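Local coordinates for SusD homolog (Bacteroides thetaiotaomicron, PDB 3SGH), which probably binds glycans at the outer membrane as a SusD-like lipoprotein, handing them on for uptake, at residues Ile39-Gln49 / Trp415-Trp426. Residues are numbered along the deposited sequence; the frame is centred on the assembly and turned at random. Where two conformers were deposited one is given.
Sequences INCMWASFSGQ and WIACYPDPMNGW
S47 OG donates to P422 O (2.7 Å) and accepts from W426 N (2.9 Å), tying the 3-10 segment 43-47 to the first turn of helix 424-432. The carbonyl of S47 takes the indole N-H of W415 almost end-on, NE1 to O 2.7 Å. A CB on G425 would come against that same oxygen, so glycine suits the close approach. Q49 spans the loop between the two helices with its amide: OE1 accepts a nearly straight bond from D421 N (2.8 Å), while NE2 reaches C418 O from above its carbonyl plane. Beyond S47 the contact turns apolar. F46 lays CB over the five-membered ring of W426 and sets its ring edge toward the six-membered ring, planes at 65°. W426 projects its indole there with CG anti to the backbone N (chi1 -172°), and W43 meets its six-membered ring obliquely, CE3 to CE3 3.7 Å. Were W426 an alanine, F46 and W43 would probably face a gap and Q454 O would lose its indole donor. P422 packs its CB on A44 CB, while D421 OD1 caps the helix by accepting from the backbone N of both M423 and N424. Around this buried centre of the alpha-helical SusD-like fold, helix 100-120 packs against W43, M423 and W426, and helix 253-261 against W415 and Y419; strand 50-52 follows directly from Q49.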
ATOM      1  N   ILE A  39      -1.950  -7.108   7.599  1.00 14.17           N
ATOM      2  CA  ILE A  39      -1.991  -6.087   6.580  1.00 14.44           C
ATOM      3  C   ILE A  39      -0.662  -5.900   5.856  1.00 13.92           C
ATOM      4  O   ILE A  39      -0.645  -5.659   4.651  1.00 13.84           O
ATOM      5  CB  ILE A  39      -2.486  -4.737   7.217  1.00 14.63           C
ATOM      6  CG1 ILE A  39      -3.912  -4.903   7.782  1.00 16.43           C
ATOM      7  CG2 ILE A  39      -2.386  -3.528   6.213  1.00 14.12           C
ATOM      8  CD1 ILE A  39      -5.025  -5.095   6.701  1.00 17.49           C
ATOM      9  N   ASN A  40       0.437  -5.945   6.597  1.00 13.44           N
ATOM     10  CA  ASN A  40       1.731  -5.638   6.048  1.00 13.85           C
ATOM     11  C   ASN A  40       2.535  -6.856   5.626  1.00 13.99           C
ATOM     12  O   ASN A  40       3.513  -6.672   4.926  1.00 14.26           O
ATOM     13  CB  ASN A  40       2.566  -4.808   7.028  1.00 13.59           C
ATOM     14  CG  ASN A  40       1.971  -3.429   7.277  1.00 13.98           C
ATOM     15  OD1 ASN A  40       1.405  -2.823   6.366  1.00 16.02           O
ATOM     16  ND2 ASN A  40       2.103  -2.925   8.490  1.00 14.35           N
ATOM     17  N   CYS A  41       2.145  -8.075   5.997  1.00 14.30           N
ATOM     18  CA  CYS A  41       3.001  -9.252   5.750  1.00 14.54           C
ATOM     19  C   CYS A  41       2.337 -10.516   5.230  1.00 14.90           C
ATOM     20  O   CYS A  41       2.928 -11.618   5.362  1.00 16.64           O
ATOM     21  CB  CYS A  41       3.762  -9.618   7.038  1.00 13.65           C
ATOM     22  SG  CYS A  41       4.671  -8.263   7.909  1.00 15.36           S
HETATM   23  N   MSE A  42       1.169 -10.396   4.602  1.00 14.60           N
HETATM   24  CA  MSE A  42       0.412 -11.551   4.109  0.70 14.82           C
HETATM   25  C   MSE A  42       0.130 -11.355   2.616  1.00 14.11           C
HETATM   26  O   MSE A  42       1.005 -11.603   1.773  1.00 14.51           O
HETATM   27  CB  MSE A  42      -0.891 -11.772   4.930  0.70 14.61           C
HETATM   28  CG  MSE A  42      -0.654 -12.225   6.382  0.70 15.22           C
HETATM   29 SE   MSE A  42       0.234 -13.947   6.619  0.52 15.51          SE
HETATM   30  CE  MSE A  42      -1.301 -15.158   6.524  0.70 16.28           C
ATOM     31  N   TRP A  43      -1.077 -10.888   2.291  1.00 13.81           N
ATOM     32  CA  TRP A  43      -1.362 -10.534   0.907  1.00 12.65           C
ATOM     33  C   TRP A  43      -0.424  -9.452   0.406  1.00 13.25           C
ATOM     34  O   TRP A  43      -0.266  -9.275  -0.804  1.00 13.34           O
ATOM     35  CB  TRP A  43      -2.842 -10.119   0.667  1.00 12.78           C
ATOM     36  CG  TRP A  43      -3.282  -8.998   1.568  1.00 14.08           C
ATOM     37  CD1 TRP A  43      -3.967  -9.124   2.730  1.00 15.31           C
ATOM     38  CD2 TRP A  43      -3.013  -7.599   1.413  1.00 13.91           C
ATOM     39  NE1 TRP A  43      -4.133  -7.908   3.318  1.00 13.72           N
ATOM     40  CE2 TRP A  43      -3.561  -6.948   2.538  1.00 14.14           C
ATOM     41  CE3 TRP A  43      -2.344  -6.831   0.449  1.00 13.76           C
ATOM     42  CZ2 TRP A  43      -3.444  -5.555   2.742  1.00 16.07           C
ATOM     43  CZ3 TRP A  43      -2.237  -5.432   0.658  1.00 14.94           C
ATOM     44  CH2 TRP A  43      -2.804  -4.825   1.778  1.00 16.79           C
ATOM     45  N   ALA A  44       0.201  -8.704   1.314  1.00 12.71           N
ATOM     46  CA  ALA A  44       1.169  -7.667   0.926  1.00 13.64           C
ATOM     47  C   ALA A  44       2.283  -8.177   0.024  1.00 14.14           C
ATOM     48  O   ALA A  44       2.925  -7.385  -0.677  1.00 15.84           O
ATOM     49  CB  ALA A  44       1.773  -7.009   2.188  1.00 12.19           C
ATOM     50  N   SER A  45       2.577  -9.485   0.087  1.00 14.19           N
ATOM     51  CA  SER A  45       3.590 -10.047  -0.781  0.50 14.21           C
ATOM     52  C   SER A  45       3.253  -9.852  -2.270  1.00 14.47           C
ATOM     53  O   SER A  45       4.153  -9.882  -3.116  1.00 14.14           O
ATOM     54  CB  SER A  45       3.850 -11.523  -0.451  0.50 15.35           C
ATOM     55  OG  SER A  45       4.336 -11.648   0.883  0.50 12.64           O
ATOM     56  N   PHE A  46       1.998  -9.617  -2.586  1.00 13.79           N
ATOM     57  CA  PHE A  46       1.623  -9.306  -3.959  1.00 13.78           C
ATOM     58  C   PHE A  46       2.161  -7.950  -4.450  1.00 14.27           C
ATOM     59  O   PHE A  46       2.058  -7.658  -5.648  1.00 14.59           O
ATOM     60  CB  PHE A  46       0.080  -9.293  -4.142  1.00 13.58           C
ATOM     61  CG  PHE A  46      -0.597 -10.573  -3.729  1.00 13.78           C
ATOM     62  CD1 PHE A  46       0.060 -11.793  -3.795  1.00 13.53           C
ATOM     63  CD2 PHE A  46      -1.903 -10.540  -3.310  1.00 13.93           C
ATOM     64  CE1 PHE A  46      -0.558 -12.956  -3.401  1.00 13.96           C
ATOM     65  CE2 PHE A  46      -2.578 -11.730  -2.916  1.00 16.10           C
ATOM     66  CZ  PHE A  46      -1.927 -12.912  -2.949  1.00 15.90           C
ATOM     67  N   SER A  47       2.651  -7.120  -3.533  1.00 13.60           N
ATOM     68  CA  SER A  47       3.349  -5.903  -3.865  1.00 14.37           C
ATOM     69  C   SER A  47       4.854  -6.059  -4.056  1.00 13.62           C
ATOM     70  O   SER A  47       5.527  -5.049  -4.352  1.00 15.21           O
ATOM     71  CB  SER A  47       3.086  -4.804  -2.813  1.00 14.50           C
ATOM     72  OG  SER A  47       1.715  -4.431  -2.808  1.00 14.51           O
ATOM     73  N   GLY A  48       5.395  -7.262  -3.852  1.00 13.00           N
ATOM     74  CA  GLY A  48       6.783  -7.564  -4.275  1.00 13.30           C
ATOM     75  C   GLY A  48       7.907  -7.078  -3.385  1.00 13.30           C
ATOM     76  O   GLY A  48       9.060  -7.154  -3.802  1.00 13.60           O
ATOM     77  N   GLN A  49       7.586  -6.572  -2.186  1.00 12.99           N
ATOM     78  CA  GLN A  49       8.600  -6.007  -1.266  1.00 13.86           C
ATOM     79  C   GLN A  49       8.929  -6.882  -0.052  1.00 12.96           C
ATOM     80  O   GLN A  49      10.089  -7.002   0.355  1.00 14.21           O
ATOM     81  CB  GLN A  49       8.162  -4.632  -0.754  1.00 14.04           C
ATOM     82  CG  GLN A  49       7.683  -3.660  -1.779  1.00 14.31           C
ATOM     83  CD  GLN A  49       7.552  -2.259  -1.218  1.00 13.99           C
ATOM     84  OE1 GLN A  49       7.074  -2.084  -0.126  1.00 14.21           O
ATOM     85  NE2 GLN A  49       7.999  -1.249  -1.980  1.00 13.32           N
ATOM     86  N   TRP A 415       7.569   2.613  -6.855  1.00 14.72           N
ATOM     87  CA  TRP A 415       7.446   1.370  -6.105  1.00 14.19           C
ATOM     88  C   TRP A 415       8.655   1.144  -5.201  1.00 13.50           C
ATOM     89  O   TRP A 415       8.493   0.789  -4.027  1.00 12.88           O
ATOM     90  CB  TRP A 415       7.236   0.237  -7.086  1.00 14.31           C
ATOM     91  CG  TRP A 415       7.404  -1.124  -6.517  1.00 14.77           C
ATOM     92  CD1 TRP A 415       6.610  -1.739  -5.590  1.00 13.81           C
ATOM     93  CD2 TRP A 415       8.382  -2.071  -6.920  1.00 14.91           C
ATOM     94  NE1 TRP A 415       7.047  -3.033  -5.403  1.00 13.68           N
ATOM     95  CE2 TRP A 415       8.160  -3.241  -6.189  1.00 14.07           C
ATOM     96  CE3 TRP A 415       9.450  -2.036  -7.819  1.00 13.55           C
ATOM     97  CZ2 TRP A 415       8.960  -4.357  -6.337  1.00 14.06           C
ATOM     98  CZ3 TRP A 415      10.201  -3.166  -7.990  1.00 16.19           C
ATOM     99  CH2 TRP A 415       9.965  -4.294  -7.259  1.00 16.85           C
ATOM    100  N   ILE A 416       9.847   1.484  -5.695  1.00 13.43           N
ATOM    101  CA  ILE A 416      11.049   1.361  -4.887  1.00 13.07           C
ATOM    102  C   ILE A 416      11.011   2.370  -3.748  1.00 14.10           C
ATOM    103  O   ILE A 416      11.316   2.041  -2.610  1.00 14.38           O
ATOM    104  CB  ILE A 416      12.330   1.589  -5.721  1.00 12.95           C
ATOM    105  CG1 ILE A 416      12.477   0.436  -6.676  1.00 14.88           C
ATOM    106  CG2 ILE A 416      13.589   1.662  -4.819  1.00 13.89           C
ATOM    107  CD1 ILE A 416      13.596   0.681  -7.787  1.00 14.28           C
ATOM    108  N   ALA A 417      10.531   3.578  -4.041  1.00 13.53           N
ATOM    109  CA  ALA A 417      10.484   4.667  -3.061  1.00 14.96           C
ATOM    110  C   ALA A 417       9.477   4.408  -1.915  1.00 15.25           C
ATOM    111  O   ALA A 417       9.772   4.713  -0.745  1.00 15.98           O
ATOM    112  CB  ALA A 417      10.164   6.002  -3.721  1.00 14.84           C
ATOM    113  N   CYS A 418       8.282   3.900  -2.257  1.00 15.03           N
ATOM    114  CA  CYS A 418       7.221   3.725  -1.271  1.00 14.40           C
ATOM    115  C   CYS A 418       7.444   2.387  -0.612  1.00 14.48           C
ATOM    116  O   CYS A 418       6.860   1.396  -1.014  1.00 15.07           O
ATOM    117  CB  CYS A 418       5.863   3.813  -1.947  1.00 14.93           C
ATOM    118  SG  CYS A 418       5.582   5.512  -2.648  1.00 17.95           S
ATOM    119  N   TYR A 419       8.347   2.358   0.373  1.00 15.01           N
ATOM    120  CA  TYR A 419       8.798   1.120   0.987  1.00 15.19           C
ATOM    121  C   TYR A 419       8.972   1.297   2.484  1.00 15.40           C
ATOM    122  O   TYR A 419       9.563   2.326   2.932  1.00 16.03           O
ATOM    123  CB  TYR A 419      10.150   0.634   0.385  1.00 14.48           C
ATOM    124  CG  TYR A 419      10.838  -0.427   1.220  1.00 13.52           C
ATOM    125  CD1 TYR A 419      10.532  -1.782   1.045  1.00 15.18           C
ATOM    126  CD2 TYR A 419      11.795  -0.089   2.181  1.00 15.56           C
ATOM    127  CE1 TYR A 419      11.089  -2.741   1.813  1.00 13.39           C
ATOM    128  CE2 TYR A 419      12.366  -1.064   2.971  1.00 14.79           C
ATOM    129  CZ  TYR A 419      12.019  -2.378   2.766  1.00 15.07           C
ATOM    130  OH  TYR A 419      12.567  -3.344   3.528  1.00 16.30           O
ATOM    131  N   PRO A 420       8.515   0.295   3.280  1.00 15.74           N
ATOM    132  CA  PRO A 420       7.640  -0.819   2.958  1.00 16.00           C
ATOM    133  C   PRO A 420       6.182  -0.355   2.882  1.00 15.85           C
ATOM    134  O   PRO A 420       5.724   0.344   3.779  1.00 17.01           O
ATOM    135  CB  PRO A 420       7.823  -1.799   4.150  1.00 16.02           C
ATOM    136  CG  PRO A 420       8.584  -1.054   5.163  1.00 18.51           C
ATOM    137  CD  PRO A 420       8.855   0.313   4.714  1.00 16.18           C
ATOM    138  N   ASP A 421       5.498  -0.684   1.790  1.00 14.36           N
ATOM    139  CA  ASP A 421       4.113  -0.256   1.579  1.00 15.12           C
ATOM    140  C   ASP A 421       3.386  -1.512   1.098  1.00 14.16           C
ATOM    141  O   ASP A 421       3.752  -2.065   0.065  1.00 13.66           O
ATOM    142  CB  ASP A 421       4.044   0.833   0.537  1.00 15.01           C
ATOM    143  CG  ASP A 421       2.622   1.347   0.313  1.00 17.80           C
ATOM    144  OD1 ASP A 421       1.687   0.528   0.141  1.00 17.45           O
ATOM    145  OD2 ASP A 421       2.487   2.576   0.299  1.00 18.20           O
ATOM    146  N   PRO A 422       2.392  -1.979   1.846  1.00 14.60           N
ATOM    147  CA  PRO A 422       1.781  -3.278   1.525  1.00 14.99           C
ATOM    148  C   PRO A 422       0.965  -3.314   0.262  1.00 13.94           C
ATOM    149  O   PRO A 422       0.797  -4.381  -0.316  1.00 15.98           O
ATOM    150  CB  PRO A 422       0.869  -3.548   2.706  1.00 15.18           C
ATOM    151  CG  PRO A 422       0.536  -2.230   3.274  1.00 16.98           C
ATOM    152  CD  PRO A 422       1.809  -1.363   3.047  1.00 15.76           C
HETATM  153  N   MSE A 423       0.448  -2.156  -0.149  1.00 13.92           N
HETATM  154  CA  MSE A 423      -0.539  -2.064  -1.211  1.00 13.92           C
HETATM  155  C   MSE A 423      -0.054  -1.407  -2.499  1.00 14.17           C
HETATM  156  O   MSE A 423      -0.555  -1.745  -3.555  1.00 14.18           O
HETATM  157  CB  MSE A 423      -1.795  -1.360  -0.712  1.00 13.06           C
HETATM  158  CG  MSE A 423      -2.914  -1.164  -1.739  1.00 15.07           C
HETATM  159 SE   MSE A 423      -3.399  -2.827  -2.542  0.75 11.95          SE
HETATM  160  CE  MSE A 423      -4.811  -3.350  -1.261  1.00 15.78           C
ATOM    161  N   ASN A 424       0.889  -0.471  -2.430  1.00 14.50           N
ATOM    162  CA  ASN A 424       1.235   0.329  -3.624  1.00 15.28           C
ATOM    163  C   ASN A 424       1.571  -0.523  -4.841  1.00 15.05           C
ATOM    164  O   ASN A 424       1.032  -0.311  -5.963  1.00 14.58           O
ATOM    165  CB  ASN A 424       2.405   1.269  -3.358  1.00 14.66           C
ATOM    166  CG  ASN A 424       2.747   2.072  -4.565  1.00 17.15           C
ATOM    167  OD1 ASN A 424       1.924   2.863  -5.032  1.00 18.17           O
ATOM    168  ND2 ASN A 424       3.937   1.850  -5.133  1.00 13.91           N
ATOM    169  N   GLY A 425       2.462  -1.480  -4.638  1.00 12.96           N
ATOM    170  CA  GLY A 425       2.872  -2.341  -5.747  1.00 14.29           C
ATOM    171  C   GLY A 425       1.721  -3.120  -6.377  1.00 13.84           C
ATOM    172  O   GLY A 425       1.567  -3.136  -7.592  1.00 14.87           O
ATOM    173  N   TRP A 426       0.925  -3.776  -5.523  1.00 12.93           N
ATOM    174  CA  TRP A 426      -0.149  -4.636  -6.004  1.00 13.03           C
ATOM    175  C   TRP A 426      -1.216  -3.796  -6.698  1.00 13.87           C
ATOM    176  O   TRP A 426      -1.778  -4.213  -7.711  1.00 13.61           O
ATOM    177  CB  TRP A 426      -0.737  -5.408  -4.852  1.00 12.46           C
ATOM    178  CG  TRP A 426      -1.711  -6.435  -5.287  1.00 13.90           C
ATOM    179  CD1 TRP A 426      -1.740  -7.094  -6.477  1.00 15.64           C
ATOM    180  CD2 TRP A 426      -2.744  -6.986  -4.486  1.00 13.76           C
ATOM    181  NE1 TRP A 426      -2.751  -7.981  -6.484  1.00 14.41           N
ATOM    182  CE2 TRP A 426      -3.401  -7.937  -5.276  1.00 15.40           C
ATOM    183  CE3 TRP A 426      -3.204  -6.740  -3.194  1.00 15.05           C
ATOM    184  CZ2 TRP A 426      -4.512  -8.652  -4.824  1.00 16.58           C
ATOM    185  CZ3 TRP A 426      -4.282  -7.472  -2.721  1.00 14.58           C
ATOM    186  CH2 TRP A 426      -4.915  -8.438  -3.550  1.00 14.06           C
TER